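Phosphonopyruvate hydrolase (Variovorax sp., PDB 2HJP) cleaves the carbon–phosphorus bond of phosphonopyruvate with water, yielding pyruvate and phosphate, and uses a divalent metal ion such as magnesium, cobalt or manganese. Local coordinates at residues L26-L30 with I273-G277; G87-H93 with G136-A141; Q126-R130 with E157-L163; Q165-V169 with A197-P203. All blocks are in the same frame, centred on the assembly; numbering follows the deposited sequence.

Contact 1. Residues L26-L30 with I273-G277; sequences LVAKL and IELQG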
loop_
_atom_site.group_PDB
_atom_site.type_symbol
_atom_site.label_atom_id
_atom_site.label_comp_id
_atom_site.label_asym_id
_atom_site.label_seq_id
_atom_site.Cartn_x
_atom_site.Cartn_y
_atom_site.Cartn_z
ATOM N N LEU A 26 -9.610 11.446 10.461
ATOM C CA LEU A 26 -10.795 12.130 10.954
ATOM C C LEU A 26 -10.683 12.328 12.492
ATOM O O LEU A 26 -10.925 13.411 13.011
ATOM C CB LEU A 26 -12.110 11.371 10.559
ATOM C CG LEU A 26 -13.464 11.918 11.081
ATOM C CD1 LEU A 26 -13.690 13.300 10.570
ATOM C CD2 LEU A 26 -14.649 11.041 10.676
ATOM N N VAL A 27 -10.373 11.261 13.197
ATOM C CA VAL A 27 -10.227 11.355 14.643
ATOM C C VAL A 27 -9.091 12.352 14.971
ATOM O O VAL A 27 -9.196 13.132 15.927
ATOM C CB VAL A 27 -9.863 9.959 15.225
ATOM C CG1 VAL A 27 -9.327 10.117 16.646
ATOM C CG2 VAL A 27 -11.150 9.009 15.129
ATOM N N ALA A 28 -8.006 12.332 14.189
ATOM C CA ALA A 28 -6.892 13.298 14.457
ATOM C C ALA A 28 -7.416 14.712 14.282
ATOM O O ALA A 28 -7.069 15.646 15.046
ATOM C CB ALA A 28 -5.696 13.021 13.510
ATOM N N LYS A 29 -8.221 14.921 13.225
ATOM C CA LYS A 29 -8.809 16.247 13.020
ATOM C C LYS A 29 -9.688 16.639 14.220
ATOM O O LYS A 29 -9.661 17.813 14.670
ATOM C CB LYS A 29 -9.608 16.273 11.711
ATOM C CG LYS A 29 -10.236 17.645 11.337
ATOM C CD LYS A 29 -10.753 17.566 9.868
ATOM C CE LYS A 29 -11.131 18.925 9.296
ATOM N NZ LYS A 29 -11.598 18.790 7.873
ATOM N N LEU A 30 -10.447 15.693 14.786
ATOM C CA LEU A 30 -11.266 16.085 15.919
ATOM C C LEU A 30 -10.398 16.452 17.116
ATOM O O LEU A 30 -10.752 17.372 17.858
ATOM C CB LEU A 30 -12.266 14.994 16.275
ATOM C CG LEU A 30 -13.325 14.778 15.172
ATOM C CD1 LEU A 30 -14.044 13.444 15.384
ATOM C CD2 LEU A 30 -14.332 15.956 15.161
ATOM N N ILE A 273 -19.920 15.651 6.210
ATOM C CA ILE A 273 -19.449 16.226 4.962
ATOM C C ILE A 273 -18.564 17.487 5.206
ATOM O O ILE A 273 -17.602 17.753 4.462
ATOM C CB ILE A 273 -20.679 16.548 4.020
ATOM C CG1 ILE A 273 -21.238 15.202 3.500
ATOM C CG2 ILE A 273 -20.250 17.352 2.771
ATOM C CD1 ILE A 273 -22.651 15.273 2.920
ATOM N N GLU A 274 -18.897 18.261 6.237
ATOM C CA GLU A 274 -18.101 19.432 6.547
ATOM C C GLU A 274 -16.709 19.013 7.102
ATOM O O GLU A 274 -15.682 19.608 6.798
ATOM C CB GLU A 274 -18.875 20.330 7.554
ATOM C CG GLU A 274 -18.067 21.617 7.926
ATOM C CD GLU A 274 -18.634 22.370 9.167
ATOM O OE1 GLU A 274 -19.880 22.395 9.346
ATOM O OE2 GLU A 274 -17.840 22.947 9.963
ATOM N N LEU A 275 -16.693 17.968 7.907
ATOM C CA LEU A 275 -15.447 17.474 8.477
ATOM C C LEU A 275 -14.559 16.901 7.367
ATOM O O LEU A 275 -13.342 16.834 7.508
ATOM C CB LEU A 275 -15.735 16.378 9.520
ATOM C CG LEU A 275 -16.075 16.937 10.924
ATOM C CD1 LEU A 275 -16.632 15.832 11.784
ATOM C CD2 LEU A 275 -14.803 17.553 11.562
ATOM N N GLN A 276 -15.183 16.502 6.267
ATOM C CA GLN A 276 -14.453 15.995 5.120
ATOM C C GLN A 276 -13.794 17.080 4.252
ATOM O O GLN A 276 -13.104 16.769 3.304
ATOM C CB GLN A 276 -15.413 15.181 4.238
ATOM C CG GLN A 276 -15.683 13.739 4.722
ATOM C CD GLN A 276 -16.805 13.115 3.866
ATOM O OE1 GLN A 276 -17.920 13.690 3.754
ATOM N NE2 GLN A 276 -16.518 11.972 3.236
ATOM N N GLY A 277 -14.024 18.347 4.565
ATOM C CA GLY A 277 -13.413 19.416 3.790
ATOM C C GLY A 277 -14.263 19.796 2.577
ATOM O O GLY A 277 -13.728 20.318 1.564
#
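Glu-274 approaches Lys-29 only through its backbone, its carbonyl O lying 4.3 Å from Lys-29 NZ; that oxygen instead accepts from Gly-277 N, at 3.1 Å. Leu-275 carries most of the contact and uses both its carbonyl and its side chain. Its carbonyl O takes a hydrogen bond of 2.6 Å from Lys-29 NZ, which sits 43° out of the carbonyl plane, above it. Lys-29 spans the distance because its chain is fully extended, with CG anti to the backbone N (chi1 -177°), and CD and CE also lie against the same oxygen. Were Lys-29 an alanine, the Leu-275 carbonyl would probably lose this donor and a gap would open beside it. The side chain of Leu-275 crosses those of Leu-26 and Leu-30 at about right angles: Leu-26 CD1 meets Leu-275 CB at 3.8 Å, and Leu-30 CD2 meets Leu-275 CD2 at 4.0 Å. Helix 25-34 follows the first TIM-barrel strand, and its Val-27 packs on Phe-250 of the second subunit; Phe-250 lies on helix 237-256, after the last barrel strand, consistent with the exchange of the eighth helix known in the PEP mutase/isocitrate lyase superfamily. Gln-276 turns from helix 25-34 and packs on Val-52 of the second subunit. Gly-277 ends the turn with positive phi (87°) in a Schellman motif, its N 4.1 Å from Lys-29 NZ.

Contact 2. Residues G87-H93 with G136-A141; sequences GNAVNVH and GKIAAA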
loop_
_atom_site.group_PDB
_atom_site.type_symbol
_atom_site.label_atom_id
_atom_site.label_comp_id
_atom_site.label_asym_id
_atom_site.label_seq_id
_atom_site.Cartn_x
_atom_site.Cartn_y
_atom_site.Cartn_z
ATOM N N GLY A 87 12.983 -3.657 14.320
ATOM C CA GLY A 87 14.204 -4.381 14.030
ATOM C C GLY A 87 15.335 -3.844 14.874
ATOM O O GLY A 87 15.081 -3.291 15.946
ATOM N N ASN A 88 16.571 -3.988 14.419
ATOM C CA ASN A 88 17.679 -3.518 15.219
ATOM C C ASN A 88 18.052 -2.094 14.774
ATOM O O ASN A 88 17.370 -1.474 13.980
ATOM C CB ASN A 88 18.888 -4.465 15.050
ATOM C CG ASN A 88 19.340 -4.592 13.594
ATOM O OD1 ASN A 88 19.057 -3.721 12.736
ATOM N ND2 ASN A 88 20.038 -5.688 13.296
ATOM N N ALA A 89 19.190 -1.601 15.240
ATOM C CA ALA A 89 19.615 -0.232 14.887
ATOM C C ALA A 89 19.714 -0.020 13.399
ATOM O O ALA A 89 19.517 1.100 12.913
ATOM C CB ALA A 89 20.989 0.130 15.576
ATOM N N VAL A 90 20.021 -1.068 12.641
ATOM C CA VAL A 90 20.110 -0.868 11.199
ATOM C C VAL A 90 18.688 -0.569 10.650
ATOM O O VAL A 90 18.529 0.354 9.871
ATOM C CB VAL A 90 20.705 -2.081 10.512
ATOM C CG1 VAL A 90 20.655 -1.893 8.977
ATOM C CG2 VAL A 90 22.158 -2.293 10.989
ATOM N N ASN A 91 17.674 -1.320 11.081
ATOM C CA ASN A 91 16.305 -1.073 10.628
ATOM C C ASN A 91 15.931 0.339 11.080
ATOM O O ASN A 91 15.359 1.070 10.316
ATOM C CB ASN A 91 15.325 -2.091 11.252
ATOM C CG ASN A 91 15.580 -3.480 10.764
ATOM O OD1 ASN A 91 15.220 -3.810 9.618
ATOM N ND2 ASN A 91 16.229 -4.300 11.571
ATOM N N VAL A 92 16.284 0.715 12.315
ATOM C CA VAL A 92 15.981 2.069 12.824
ATOM C C VAL A 92 16.478 3.149 11.882
ATOM O O VAL A 92 15.762 4.089 11.500
ATOM C CB VAL A 92 16.569 2.286 14.240
ATOM C CG1 VAL A 92 16.400 3.757 14.671
ATOM C CG2 VAL A 92 15.879 1.369 15.218
ATOM N N HIS A 93 17.708 2.992 11.454
ATOM C CA HIS A 93 18.314 3.936 10.494
ATOM C C HIS A 93 17.567 4.112 9.207
ATOM O O HIS A 93 17.507 5.209 8.653
ATOM C CB HIS A 93 19.733 3.451 10.168
ATOM C CG HIS A 93 20.545 4.474 9.475
ATOM N ND1 HIS A 93 21.323 5.381 10.156
ATOM C CD2 HIS A 93 20.713 4.730 8.164
ATOM C CE1 HIS A 93 21.945 6.144 9.282
ATOM N NE2 HIS A 93 21.599 5.770 8.069
ATOM N N GLY A 136 22.527 2.152 21.050
ATOM C CA GLY A 136 22.843 2.146 19.607
ATOM C C GLY A 136 21.619 2.512 18.729
ATOM O O GLY A 136 21.703 3.217 17.708
ATOM N N LYS A 137 20.471 1.963 19.098
ATOM C CA LYS A 137 19.228 2.252 18.359
ATOM C C LYS A 137 18.803 3.735 18.408
ATOM O O LYS A 137 18.391 4.337 17.416
ATOM C CB LYS A 137 18.146 1.318 18.899
ATOM C CG LYS A 137 18.420 -0.146 18.452
ATOM C CD LYS A 137 17.506 -1.122 19.163
ATOM C CE LYS A 137 16.102 -1.052 18.589
ATOM N NZ LYS A 137 15.254 -2.280 18.920
ATOM N N ILE A 138 18.915 4.328 19.568
ATOM C CA ILE A 138 18.567 5.737 19.719
ATOM C C ILE A 138 19.585 6.584 18.945
ATOM O O ILE A 138 19.205 7.529 18.252
ATOM C CB ILE A 138 18.650 6.100 21.231
ATOM C CG1 ILE A 138 17.435 5.480 21.932
ATOM C CG2 ILE A 138 18.708 7.639 21.447
ATOM C CD1 ILE A 138 16.030 5.996 21.516
ATOM N N ALA A 139 20.886 6.255 19.066
ATOM C CA ALA A 139 21.920 7.021 18.333
ATOM C C ALA A 139 21.676 6.884 16.815
ATOM O O ALA A 139 21.863 7.850 16.062
ATOM C CB ALA A 139 23.352 6.515 18.707
ATOM N N ALA A 140 21.275 5.682 16.365
ATOM C CA ALA A 140 20.953 5.485 14.922
ATOM C C ALA A 140 19.762 6.389 14.522
ATOM O O ALA A 140 19.746 6.937 13.395
ATOM C CB ALA A 140 20.591 3.994 14.623
ATOM N N ALA A 141 18.765 6.526 15.412
ATOM C CA ALA A 141 17.613 7.332 15.109
ATOM C C ALA A 141 17.999 8.783 15.011
ATOM O O ALA A 141 17.570 9.467 14.063
ATOM C CB ALA A 141 16.492 7.159 16.176
#
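Lys-137 and Gly-87 make the polar link between these segments: Lys-137 NZ donates to Gly-87 O at 3.1 Å, nearly along the C=O axis (163°). The lysine reaches this carbonyl by a bend at chi3 (75°), which turns CE past Val-92 CG2. The same ammonium group also bonds to Thr-84 O. A second polar group caps the start of helix 89-102. Asn-88 OD1 accepts from Asn-91 N at 3.2 Å and, weakly, from Val-90 N, while Asn-88 ND2 bonds to Lys-116 O of the fourth subunit. His-93 brings ND1 to 3.9 Å from Ala-140 O, and no partner for that buried nitrogen is found in the model.

The apolar packing is between small groups. The segments 89-93 and 136-141 of helices 89-102 and 131-144, which follow successive strands of the TIM barrel, run almost parallel (crossing angle -18°) with a closest axis approach of 8.2 Å. Ala-140 CB lies between the helices, close to Ala-89 CB, and Val-92 CG1 contacts Ala-141 CB at 3.7 Å.

Side-chain carbons also pack closely on backbone atoms. Ala-140 CB is 3.5 Å from Ala-89 O, and Val-92 CG1 comes within 3.4 Å of Lys-137 O. On the flank, Lys-137 CG lies over the backbone at Ala-89 N, 3.6 Å away.

Alanine methyls thus permit the close helix approach, while the buried ammonium probably depends on the two backbone carbonyls to offset the cost of its charge.

Contact 3. Residues Q126-R130 with E157-L163; sequences QELVR and EALIAGL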
loop_
_atom_site.group_PDB
_atom_site.type_symbol
_atom_site.label_atom_id
_atom_site.label_comp_id
_atom_site.label_asym_id
_atom_site.label_seq_id
_atom_site.Cartn_x
_atom_site.Cartn_y
_atom_site.Cartn_z
ATOM N N GLN A 126 15.636 -10.489 30.710
ATOM C CA GLN A 126 15.625 -10.953 29.289
ATOM C C GLN A 126 14.496 -10.244 28.506
ATOM O O GLN A 126 14.438 -10.311 27.269
ATOM C CB GLN A 126 15.395 -12.479 29.260
ATOM C CG GLN A 126 16.573 -13.332 29.711
ATOM C CD GLN A 126 16.168 -14.763 30.052
ATOM O OE1 GLN A 126 16.968 -15.533 30.641
ATOM N NE2 GLN A 126 14.919 -15.137 29.697
ATOM N N GLU A 127 13.602 -9.578 29.247
ATOM C CA GLU A 127 12.457 -8.877 28.673
ATOM C C GLU A 127 12.799 -7.617 27.880
ATOM O O GLU A 127 12.071 -7.254 26.945
ATOM C CB GLU A 127 11.477 -8.522 29.787
ATOM C CG GLU A 127 11.158 -9.710 30.694
ATOM C CD GLU A 127 9.670 -9.850 31.002
ATOM O OE1 GLU A 127 9.197 -9.346 32.062
ATOM O OE2 GLU A 127 8.975 -10.471 30.168
ATOM N N LEU A 128 13.871 -6.939 28.273
ATOM C CA LEU A 128 14.325 -5.736 27.595
ATOM C C LEU A 128 15.657 -5.974 26.857
ATOM O O LEU A 128 16.404 -6.893 27.183
ATOM C CB LEU A 128 14.518 -4.586 28.620
ATOM C CG LEU A 128 13.401 -4.205 29.591
ATOM C CD1 LEU A 128 13.536 -2.749 30.065
ATOM C CD2 LEU A 128 12.115 -4.346 28.918
ATOM N N VAL A 129 15.978 -5.144 25.862
ATOM C CA VAL A 129 17.257 -5.324 25.183
ATOM C C VAL A 129 18.355 -4.761 26.092
ATOM O O VAL A 129 18.062 -4.086 27.063
ATOM C CB VAL A 129 17.288 -4.600 23.797
ATOM C CG1 VAL A 129 16.250 -5.190 22.887
ATOM C CG2 VAL A 129 17.044 -3.081 23.962
ATOM N N ARG A 130 19.612 -5.063 25.781
ATOM C CA ARG A 130 20.736 -4.572 26.552
ATOM C C ARG A 130 20.783 -3.070 26.405
ATOM O O ARG A 130 20.485 -2.533 25.340
ATOM C CB ARG A 130 22.072 -5.190 26.050
ATOM C CG ARG A 130 22.308 -6.707 26.413
ATOM C CD ARG A 130 22.924 -7.427 25.213
ATOM N NE ARG A 130 23.920 -6.520 24.765
ATOM C CZ ARG A 130 24.116 -6.094 23.544
ATOM N NH1 ARG A 130 23.401 -6.503 22.514
ATOM N NH2 ARG A 130 25.019 -5.162 23.433
ATOM N N GLU A 157 10.745 0.608 29.492
ATOM C CA GLU A 157 9.822 -0.432 29.939
ATOM C C GLU A 157 10.238 -1.137 31.241
ATOM O O GLU A 157 9.521 -2.032 31.736
ATOM C CB GLU A 157 9.735 -1.521 28.870
ATOM C CG GLU A 157 9.002 -1.172 27.620
ATOM C CD GLU A 157 7.529 -1.100 27.871
ATOM O OE1 GLU A 157 6.921 -2.119 28.250
ATOM O OE2 GLU A 157 7.002 -0.017 27.691
ATOM N N ALA A 158 11.390 -0.767 31.777
ATOM C CA ALA A 158 11.908 -1.418 32.987
ATOM C C ALA A 158 10.917 -1.489 34.199
ATOM O O ALA A 158 10.930 -2.480 34.940
ATOM C CB ALA A 158 13.217 -0.756 33.396
ATOM N N LEU A 159 10.088 -0.465 34.428
ATOM C CA LEU A 159 9.124 -0.554 35.550
ATOM C C LEU A 159 8.127 -1.697 35.243
ATOM O O LEU A 159 7.906 -2.609 36.041
ATOM C CB LEU A 159 8.372 0.778 35.765
ATOM C CG LEU A 159 9.261 1.928 36.285
ATOM C CD1 LEU A 159 8.499 3.188 36.664
ATOM C CD2 LEU A 159 9.948 1.413 37.491
ATOM N N ILE A 160 7.592 -1.663 34.042
ATOM C CA ILE A 160 6.651 -2.653 33.575
ATOM C C ILE A 160 7.268 -4.068 33.585
ATOM O O ILE A 160 6.604 -5.021 33.987
ATOM C CB ILE A 160 6.176 -2.280 32.168
ATOM C CG1 ILE A 160 5.482 -0.923 32.257
ATOM C CG2 ILE A 160 5.357 -3.415 31.566
ATOM C CD1 ILE A 160 4.174 -0.888 32.967
ATOM N N ALA A 161 8.534 -4.187 33.191
ATOM C CA ALA A 161 9.231 -5.472 33.129
ATOM C C ALA A 161 9.620 -5.950 34.512
ATOM O O ALA A 161 10.232 -7.010 34.678
ATOM C CB ALA A 161 10.452 -5.313 32.304
ATOM N N GLY A 162 9.280 -5.146 35.502
ATOM C CA GLY A 162 9.584 -5.463 36.879
ATOM C C GLY A 162 11.050 -5.400 37.235
ATOM O O GLY A 162 11.464 -6.103 38.142
ATOM N N LEU A 163 11.832 -4.557 36.575
ATOM C CA LEU A 163 13.258 -4.494 36.879
ATOM C C LEU A 163 13.600 -3.475 37.969
ATOM O O LEU A 163 14.748 -3.385 38.446
ATOM C CB LEU A 163 14.082 -4.249 35.600
ATOM C CG LEU A 163 13.814 -5.246 34.451
ATOM C CD1 LEU A 163 14.655 -4.900 33.264
ATOM C CD2 LEU A 163 14.139 -6.634 34.853
#
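Leu-128 points its isobutyl group into the loop 157-163, joining two TIM-barrel loops that follow the neighbouring strands 106-110 and 151-156 and lie on the substrate side of the barrel. The branch divides the work. Its chi1 (-52°) aims it at the loop, and chi2 (-156°) splits the methyls: CD1 faces the backbone at Ala-158, while CD2 touches both Glu-157 CB, 3.7 Å away, and Ala-161 CB, at 3.9 Å. The Glu-157 side chain lies roughly perpendicular to that of Leu-128, whereas the Leu-163 side chain runs alongside it in the reverse direction, Leu-163 CD1 meeting Leu-128 CG at 3.9 Å. Glu-157 gives the leucine only its CB: a bend at chi2 (-72°) takes the carboxylate away to a salt bridge with Arg-155, a substrate-binding residue. Leu-128 therefore packs on the second-shell residue that pairs with this arginine. Cut back to an alanine, this position is likely to open a gap between the loops and leave Glu-157 CB and Leu-163 without their apolar neighbour. The loop is folded on itself by a type I turn from Leu-159 to Gly-162 and by the hydrogen bond from Leu-163 N to Ala-158 O, 2.8 Å long. Against this frame, Leu-128 CD1 comes to 3.4 Å from Ala-158 N.

Contact 4. Residues Q165-V169 with A197-P203; sequences QQEAV and AFVKSWP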
loop_
_atom_site.group_PDB
_atom_site.type_symbol
_atom_site.label_atom_id
_atom_site.label_comp_id
_atom_site.label_asym_id
_atom_site.label_seq_id
_atom_site.Cartn_x
_atom_site.Cartn_y
_atom_site.Cartn_z
ATOM N N GLN A 165 13.050 0.541 39.981
ATOM C CA GLN A 165 13.274 1.961 39.778
ATOM C C GLN A 165 14.729 2.329 39.427
ATOM O O GLN A 165 14.967 3.090 38.471
ATOM C CB GLN A 165 12.821 2.686 41.041
ATOM C CG GLN A 165 12.360 4.100 40.858
ATOM C CD GLN A 165 10.959 4.224 40.238
ATOM O OE1 GLN A 165 9.899 3.933 40.845
ATOM N NE2 GLN A 165 10.957 4.653 38.990
ATOM N N GLN A 166 15.710 1.797 40.183
ATOM C CA GLN A 166 17.131 2.085 39.904
ATOM C C GLN A 166 17.481 1.800 38.418
ATOM O O GLN A 166 18.091 2.622 37.781
ATOM C CB GLN A 166 18.067 1.252 40.832
ATOM N N GLU A 167 17.066 0.647 37.891
ATOM C CA GLU A 167 17.331 0.220 36.513
ATOM C C GLU A 167 16.571 1.116 35.480
ATOM O O GLU A 167 17.125 1.463 34.432
ATOM C CB GLU A 167 16.900 -1.257 36.360
ATOM C CG GLU A 167 17.060 -1.842 34.938
ATOM C CD GLU A 167 18.529 -1.873 34.460
ATOM O OE1 GLU A 167 19.393 -1.321 35.178
ATOM O OE2 GLU A 167 18.780 -2.111 33.238
ATOM N N ALA A 168 15.311 1.465 35.790
ATOM C CA ALA A 168 14.507 2.336 34.937
ATOM C C ALA A 168 15.246 3.659 34.834
ATOM O O ALA A 168 15.433 4.182 33.712
ATOM C CB ALA A 168 13.074 2.537 35.545
ATOM N N VAL A 169 15.719 4.210 35.976
ATOM C CA VAL A 169 16.459 5.479 35.879
ATOM C C VAL A 169 17.795 5.328 35.165
ATOM O O VAL A 169 18.222 6.217 34.403
ATOM C CB VAL A 169 16.709 6.123 37.258
ATOM C CG1 VAL A 169 17.767 7.254 37.139
ATOM C CG2 VAL A 169 15.384 6.628 37.771
ATOM N N ALA A 197 7.213 8.218 41.975
ATOM C CA ALA A 197 8.523 7.974 42.586
ATOM C C ALA A 197 9.634 8.048 41.526
ATOM O O ALA A 197 10.730 8.581 41.791
ATOM C CB ALA A 197 8.549 6.604 43.282
ATOM N N PHE A 198 9.410 7.455 40.348
ATOM C CA PHE A 198 10.408 7.603 39.280
ATOM C C PHE A 198 10.629 9.094 38.980
ATOM O O PHE A 198 11.762 9.562 38.915
ATOM C CB PHE A 198 9.958 6.923 37.977
ATOM C CG PHE A 198 10.948 7.077 36.820
ATOM C CD1 PHE A 198 11.875 6.081 36.555
ATOM C CD2 PHE A 198 10.944 8.217 36.022
ATOM C CE1 PHE A 198 12.800 6.193 35.532
ATOM C CE2 PHE A 198 11.862 8.359 34.985
ATOM C CZ PHE A 198 12.802 7.330 34.746
ATOM N N VAL A 199 9.556 9.846 38.760
ATOM C CA VAL A 199 9.686 11.272 38.451
ATOM C C VAL A 199 10.515 12.054 39.486
ATOM O O VAL A 199 11.406 12.853 39.147
ATOM C CB VAL A 199 8.301 11.900 38.339
ATOM C CG1 VAL A 199 8.408 13.427 38.260
ATOM C CG2 VAL A 199 7.596 11.373 37.030
ATOM N N LYS A 200 10.170 11.853 40.749
ATOM C CA LYS A 200 10.882 12.521 41.827
ATOM C C LYS A 200 12.368 12.154 41.767
ATOM O O LYS A 200 13.223 12.971 42.025
ATOM C CB LYS A 200 10.327 12.105 43.196
ATOM C CG LYS A 200 11.082 12.805 44.363
ATOM N N SER A 201 12.693 10.930 41.430
ATOM C CA SER A 201 14.089 10.592 41.361
ATOM C C SER A 201 14.782 10.915 40.043
ATOM O O SER A 201 15.980 11.008 40.023
ATOM C CB SER A 201 14.320 9.132 41.736
ATOM O OG SER A 201 13.991 8.248 40.687
ATOM N N TRP A 202 14.043 11.162 38.970
ATOM C CA TRP A 202 14.672 11.406 37.666
ATOM C C TRP A 202 15.698 12.554 37.755
ATOM O O TRP A 202 15.339 13.650 38.121
ATOM C CB TRP A 202 13.586 11.747 36.622
ATOM C CG TRP A 202 14.181 12.092 35.301
ATOM C CD1 TRP A 202 14.132 13.289 34.650
ATOM C CD2 TRP A 202 14.962 11.209 34.476
ATOM N NE1 TRP A 202 14.822 13.201 33.457
ATOM C CE2 TRP A 202 15.351 11.932 33.336
ATOM C CE3 TRP A 202 15.382 9.874 34.611
ATOM C CZ2 TRP A 202 16.163 11.356 32.291
ATOM C CZ3 TRP A 202 16.182 9.298 33.585
ATOM C CH2 TRP A 202 16.562 10.050 32.438
ATOM N N PRO A 203 16.966 12.301 37.398
ATOM C CA PRO A 203 18.077 13.265 37.433
ATOM C C PRO A 203 18.506 13.855 36.065
ATOM O O PRO A 203 19.304 14.835 36.002
ATOM C CB PRO A 203 19.194 12.451 38.099
ATOM C CG PRO A 203 19.015 11.056 37.494
ATOM C CD PRO A 203 17.479 10.925 37.207
#
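Phe-198 O is gripped twice from its own helix: Ser-201 OG donates to it at 3.1 Å, tilted 27° from the carbonyl plane, and Trp-202 N adds a weak backbone bond. The serine torsion (chi1 78°) places OG between the backbone N and carbonyl carbon, where it serves this acceptor and also meets Val-169 CG2 across the contact, at 3.6 Å. Val-169 carries much of the packing by splitting its methyls. CG2 approaches Phe-198 CE1 obliquely at 3.4 Å; CG1 and the Pro-203 ring reach toward each other, with Val-169 CG1 to Pro-203 CD at 3.7 Å. The Phe-198 ring turns its edge to helix 165-177: the Ala-168 carbonyl carbon lies in its plane, and Ala-168 CB stands 3.7 Å from Phe-198 CE1.

These are helices following successive strands of the TIM barrel, 151-156 and 182-185. Their local axes cross at -53° and come no closer than 10.4 Å, a separation bridged by the aromatic rings and the valine. On the barrel side Ala-168 and Phe-198 both pack on Ile-185 of strand 182-185.

Beyond the helix end, Trp-202 presents the edge of its indole to Val-169 O, 3.8 Å from Trp-202 CZ3. Pro-203 CD sits over one face of that indole, 3.3 Å above the plane and offset toward the rim. Trp-202 NE1 is bonded to Val-206 O, which helps to hold the indole at its pyrrole edge.

From the N terminus, contact 1 opens first, on helix 25-34, and closes last, at 273-277; the other three are nested inside this loop. Contact 2 opens at 87-93, and contact 3 opens at 126-130 before contact 2 closes at 136-141, so these two cross. Contact 3 closes at 157-163. Contact 4 follows in series, from 165-169 to 197-203, touching contact 3 where Ala-158 CB meets Ala-168 CA at 3.7 Å. Contacts 2 to 4 thus join successive helices and loops round the barrel, whereas contact 1, on the opposite side of the chain's centre, fastens the C-terminal helical region to the first barrel helix.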